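Long-range contact in uridylate kinase (Archaeoglobus fulgidus, PDB 2IJ9), which probably catalyses the reversible transfer of a phosphate from ATP to UMP, giving UDP and ADP for pyrimidine nucleotide synthesis: residues E189-T201 against K207-A219. The protein carries 1 engineered substitution. Numbering follows the deposited sequence.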
# COMPACT_ATOMS: atom_id res chain seq x y z
N GLU B 189 11.21 23.16 25.11
CA GLU B 189 11.32 24.02 26.29
C GLU B 189 12.70 24.66 26.37
O GLU B 189 12.81 25.87 26.56
CB GLU B 189 11.01 23.27 27.58
CG GLU B 189 10.91 24.19 28.80
CD GLU B 189 10.85 23.45 30.12
OE1 GLU B 189 10.67 22.22 30.11
OE2 GLU B 189 10.99 24.11 31.17
N ARG B 190 13.74 23.84 26.21
CA ARG B 190 15.13 24.32 26.18
C ARG B 190 15.34 25.34 25.08
O ARG B 190 15.92 26.39 25.31
CB ARG B 190 16.10 23.16 26.01
CG ARG B 190 16.42 22.44 27.31
CD ARG B 190 17.65 21.55 27.17
NE ARG B 190 17.31 20.13 27.16
CZ ARG B 190 18.13 19.16 27.56
NH1 ARG B 190 19.35 19.44 28.01
NH2 ARG B 190 17.73 17.89 27.51
N SER B 191 14.84 25.03 23.88
CA SER B 191 15.08 25.84 22.69
C SER B 191 14.31 27.15 22.68
O SER B 191 14.69 28.10 21.99
CB SER B 191 14.76 25.05 21.42
OG SER B 191 13.35 24.90 21.24
N LYS B 192 13.21 27.19 23.43
CA LYS B 192 12.33 28.35 23.49
C LYS B 192 11.88 28.81 22.09
O LYS B 192 11.66 30.00 21.85
CB LYS B 192 12.99 29.50 24.26
CG LYS B 192 13.52 29.10 25.65
CD LYS B 192 14.16 30.26 26.40
CE LYS B 192 15.58 30.54 25.92
NZ LYS B 192 16.21 31.67 26.66
N ILE B 193 11.76 27.84 21.18
CA ILE B 193 11.32 28.09 19.80
C ILE B 193 9.80 27.91 19.65
O ILE B 193 9.24 26.87 20.04
CB ILE B 193 12.08 27.16 18.81
CG1 ILE B 193 13.58 27.41 18.91
CG2 ILE B 193 11.61 27.37 17.38
CD1 ILE B 193 14.40 26.54 17.98
N LYS B 194 9.15 28.93 19.08
CA LYS B 194 7.70 28.92 18.86
C LYS B 194 7.27 27.70 18.06
O LYS B 194 7.63 27.55 16.88
CB LYS B 194 7.25 30.19 18.14
CG LYS B 194 5.74 30.42 18.16
CD LYS B 194 5.30 31.09 16.86
CE LYS B 194 3.91 31.73 16.97
NZ LYS B 194 3.96 33.13 17.50
N THR B 195 6.50 26.84 18.72
CA THR B 195 6.06 25.57 18.15
C THR B 195 4.56 25.56 17.81
O THR B 195 3.76 26.29 18.40
CB THR B 195 6.46 24.39 19.07
OG1 THR B 195 7.88 24.40 19.24
CG2 THR B 195 6.06 23.04 18.48
N TYR B 196 4.20 24.76 16.83
CA TYR B 196 2.82 24.47 16.50
C TYR B 196 2.64 22.96 16.57
O TYR B 196 3.56 22.19 16.25
CB TYR B 196 2.50 24.98 15.10
CG TYR B 196 2.23 26.46 15.05
CD1 TYR B 196 3.28 27.38 15.03
CD2 TYR B 196 0.93 26.95 15.01
CE1 TYR B 196 3.04 28.74 14.98
CE2 TYR B 196 0.67 28.31 14.95
CZ TYR B 196 1.73 29.20 14.94
OH TYR B 196 1.47 30.55 14.89
N VAL B 197 1.46 22.54 17.02
CA VAL B 197 1.06 21.14 16.95
C VAL B 197 -0.28 21.10 16.21
O VAL B 197 -1.29 21.59 16.71
CB VAL B 197 0.92 20.54 18.36
CG1 VAL B 197 0.26 19.16 18.28
CG2 VAL B 197 2.29 20.46 19.03
N ILE B 198 -0.28 20.56 14.99
CA ILE B 198 -1.44 20.77 14.13
C ILE B 198 -1.87 19.55 13.33
O ILE B 198 -1.11 18.61 13.15
CB ILE B 198 -1.22 21.98 13.18
CG1 ILE B 198 -0.01 21.74 12.27
CG2 ILE B 198 -1.10 23.27 13.99
CD1 ILE B 198 -0.00 22.60 11.01
N LEU B 199 -3.12 19.57 12.86
CA LEU B 199 -3.54 18.63 11.85
C LEU B 199 -2.85 18.97 10.52
O LEU B 199 -3.08 20.03 9.92
CB LEU B 199 -5.06 18.61 11.74
CG LEU B 199 -5.58 17.45 10.89
CD1 LEU B 199 -6.67 16.70 11.61
CD2 LEU B 199 -6.01 17.91 9.47
N GLY B 200 -1.98 18.06 10.09
CA GLY B 200 -1.13 18.29 8.94
C GLY B 200 -1.87 18.37 7.63
O GLY B 200 -1.98 17.38 6.91
N THR B 201 -2.37 19.55 7.31
CA THR B 201 -2.90 19.80 5.98
C THR B 201 -2.28 21.08 5.46
O THR B 201 -2.07 22.02 6.23
CB THR B 201 -4.43 19.87 5.98
OG1 THR B 201 -4.89 20.54 4.80
CG2 THR B 201 -4.93 20.62 7.20
N LYS B 207 -1.17 28.42 7.37
CA LYS B 207 -1.64 29.20 8.51
C LYS B 207 -0.62 29.32 9.63
O LYS B 207 -0.34 30.42 10.10
CB LYS B 207 -2.93 28.61 9.08
CG LYS B 207 -4.15 28.82 8.17
CD LYS B 207 -5.41 28.25 8.79
CE LYS B 207 -5.98 29.17 9.87
NZ LYS B 207 -7.33 28.74 10.30
N ALA B 208 -0.05 28.18 10.04
CA ALA B 208 1.00 28.14 11.07
C ALA B 208 2.24 28.97 10.71
O ALA B 208 2.78 29.69 11.57
CB ALA B 208 1.39 26.71 11.39
N VAL B 209 2.67 28.87 9.44
CA VAL B 209 3.72 29.73 8.89
C VAL B 209 3.36 31.21 9.04
O VAL B 209 4.17 32.00 9.52
CB VAL B 209 3.98 29.42 7.40
CG1 VAL B 209 4.81 30.51 6.75
CG2 VAL B 209 4.67 28.09 7.25
N LYS B 210 2.15 31.58 8.66
CA LYS B 210 1.68 32.96 8.75
C LYS B 210 1.33 33.40 10.18
O LYS B 210 0.70 34.43 10.38
CB LYS B 210 0.52 33.18 7.79
CG LYS B 210 0.96 33.35 6.33
CD LYS B 210 0.06 32.61 5.35
CE LYS B 210 -1.28 33.29 5.13
NZ LYS B 210 -1.14 34.43 4.19
N GLY B 211 1.75 32.60 11.17
CA GLY B 211 1.65 32.93 12.59
C GLY B 211 0.24 33.12 13.14
O GLY B 211 -0.03 34.08 13.86
N GLU B 212 -0.65 32.19 12.81
CA GLU B 212 -2.07 32.32 13.15
C GLU B 212 -2.54 31.29 14.18
O GLU B 212 -1.76 30.46 14.65
CB GLU B 212 -2.93 32.23 11.89
CG GLU B 212 -2.42 33.09 10.75
CD GLU B 212 -3.22 32.93 9.47
OE1 GLU B 212 -4.32 32.33 9.53
OE2 GLU B 212 -2.74 33.40 8.41
N ALA B 213 -3.83 31.36 14.51
CA ALA B 213 -4.43 30.39 15.42
C ALA B 213 -4.72 29.09 14.69
O ALA B 213 -5.71 28.96 13.97
CB ALA B 213 -5.71 30.94 16.06
N VAL B 214 -3.80 28.14 14.84
CA VAL B 214 -4.02 26.75 14.43
C VAL B 214 -3.57 25.84 15.57
O VAL B 214 -2.69 26.18 16.36
CB VAL B 214 -3.31 26.37 13.09
CG1 VAL B 214 -4.24 26.57 11.93
CG2 VAL B 214 -2.06 27.19 12.89
N GLY B 215 -4.22 24.69 15.64
CA GLY B 215 -3.97 23.69 16.65
C GLY B 215 -3.62 24.21 18.02
O GLY B 215 -4.40 24.91 18.67
N THR B 216 -2.43 23.86 18.46
CA THR B 216 -1.92 24.28 19.73
C THR B 216 -0.64 25.06 19.46
O THR B 216 0.34 24.50 18.94
CB THR B 216 -1.61 23.06 20.61
OG1 THR B 216 -2.83 22.33 20.86
CG2 THR B 216 -0.95 23.48 21.95
N VAL B 217 -0.66 26.35 19.79
CA VAL B 217 0.55 27.16 19.69
C VAL B 217 1.30 27.02 21.01
O VAL B 217 0.69 26.95 22.07
CB VAL B 217 0.26 28.63 19.36
CG1 VAL B 217 1.54 29.32 18.89
CG2 VAL B 217 -0.83 28.75 18.30
N ILE B 218 2.63 26.91 20.93
CA ILE B 218 3.45 26.79 22.13
C ILE B 218 4.58 27.81 22.04
O ILE B 218 5.34 27.80 21.06
CB ILE B 218 3.98 25.34 22.32
CG1 ILE B 218 2.84 24.33 22.12
CG2 ILE B 218 4.65 25.18 23.69
CD1 ILE B 218 3.08 22.97 22.71
N ALA B 219 4.66 28.69 23.03
CA ALA B 219 5.67 29.77 23.07
C ALA B 219 6.00 30.24 24.49
O ALA B 219 5.18 30.12 25.40
CB ALA B 219 5.22 30.96 22.21
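The ring of Y196 is sandwiched between two methyl groups of K207-A219. A208 CB makes a CH-pi contact 3.8 Å from the ring centroid, 18° off the normal. V217 CG1 makes another over the opposite face, at 4.2 Å from the centroid; each methyl is offset toward the rim. V214 CG2 approaches obliquely, 3.6 Å from Y196 CE2. With CG anti to its carbonyl carbon (chi1 -80°), Y196 reaches the loop after helix 202-209, where its OH donates to E212 O (3.2 Å), an acceptor in the ring plane at the edge. A Schellman motif (E212 N to K207 O, G211 N to A208 O), with G211 at positive phi, ends that helix and would set the position of E212 O.

Strands 195-199 and 216-218 run antiparallel at 164°. T195 and I218 form one hydrogen-bonded pair (T195 N to I218 O, 2.8 Å), V197 and T216 the next (V197 N to T216 O, 3.0 Å). Their side chains occupy the sheet face opposite Y196 and V217. T216 OG1 is hydrogen-bonded to V141 N and Y155 O. In the mixed sheet of this amino acid kinase fold, Y196 and I198 also join parallel strand 131-136 through backbone hydrogen bonds. Methyls on both faces and the hydroxyl bond together would restrict turning of the ring.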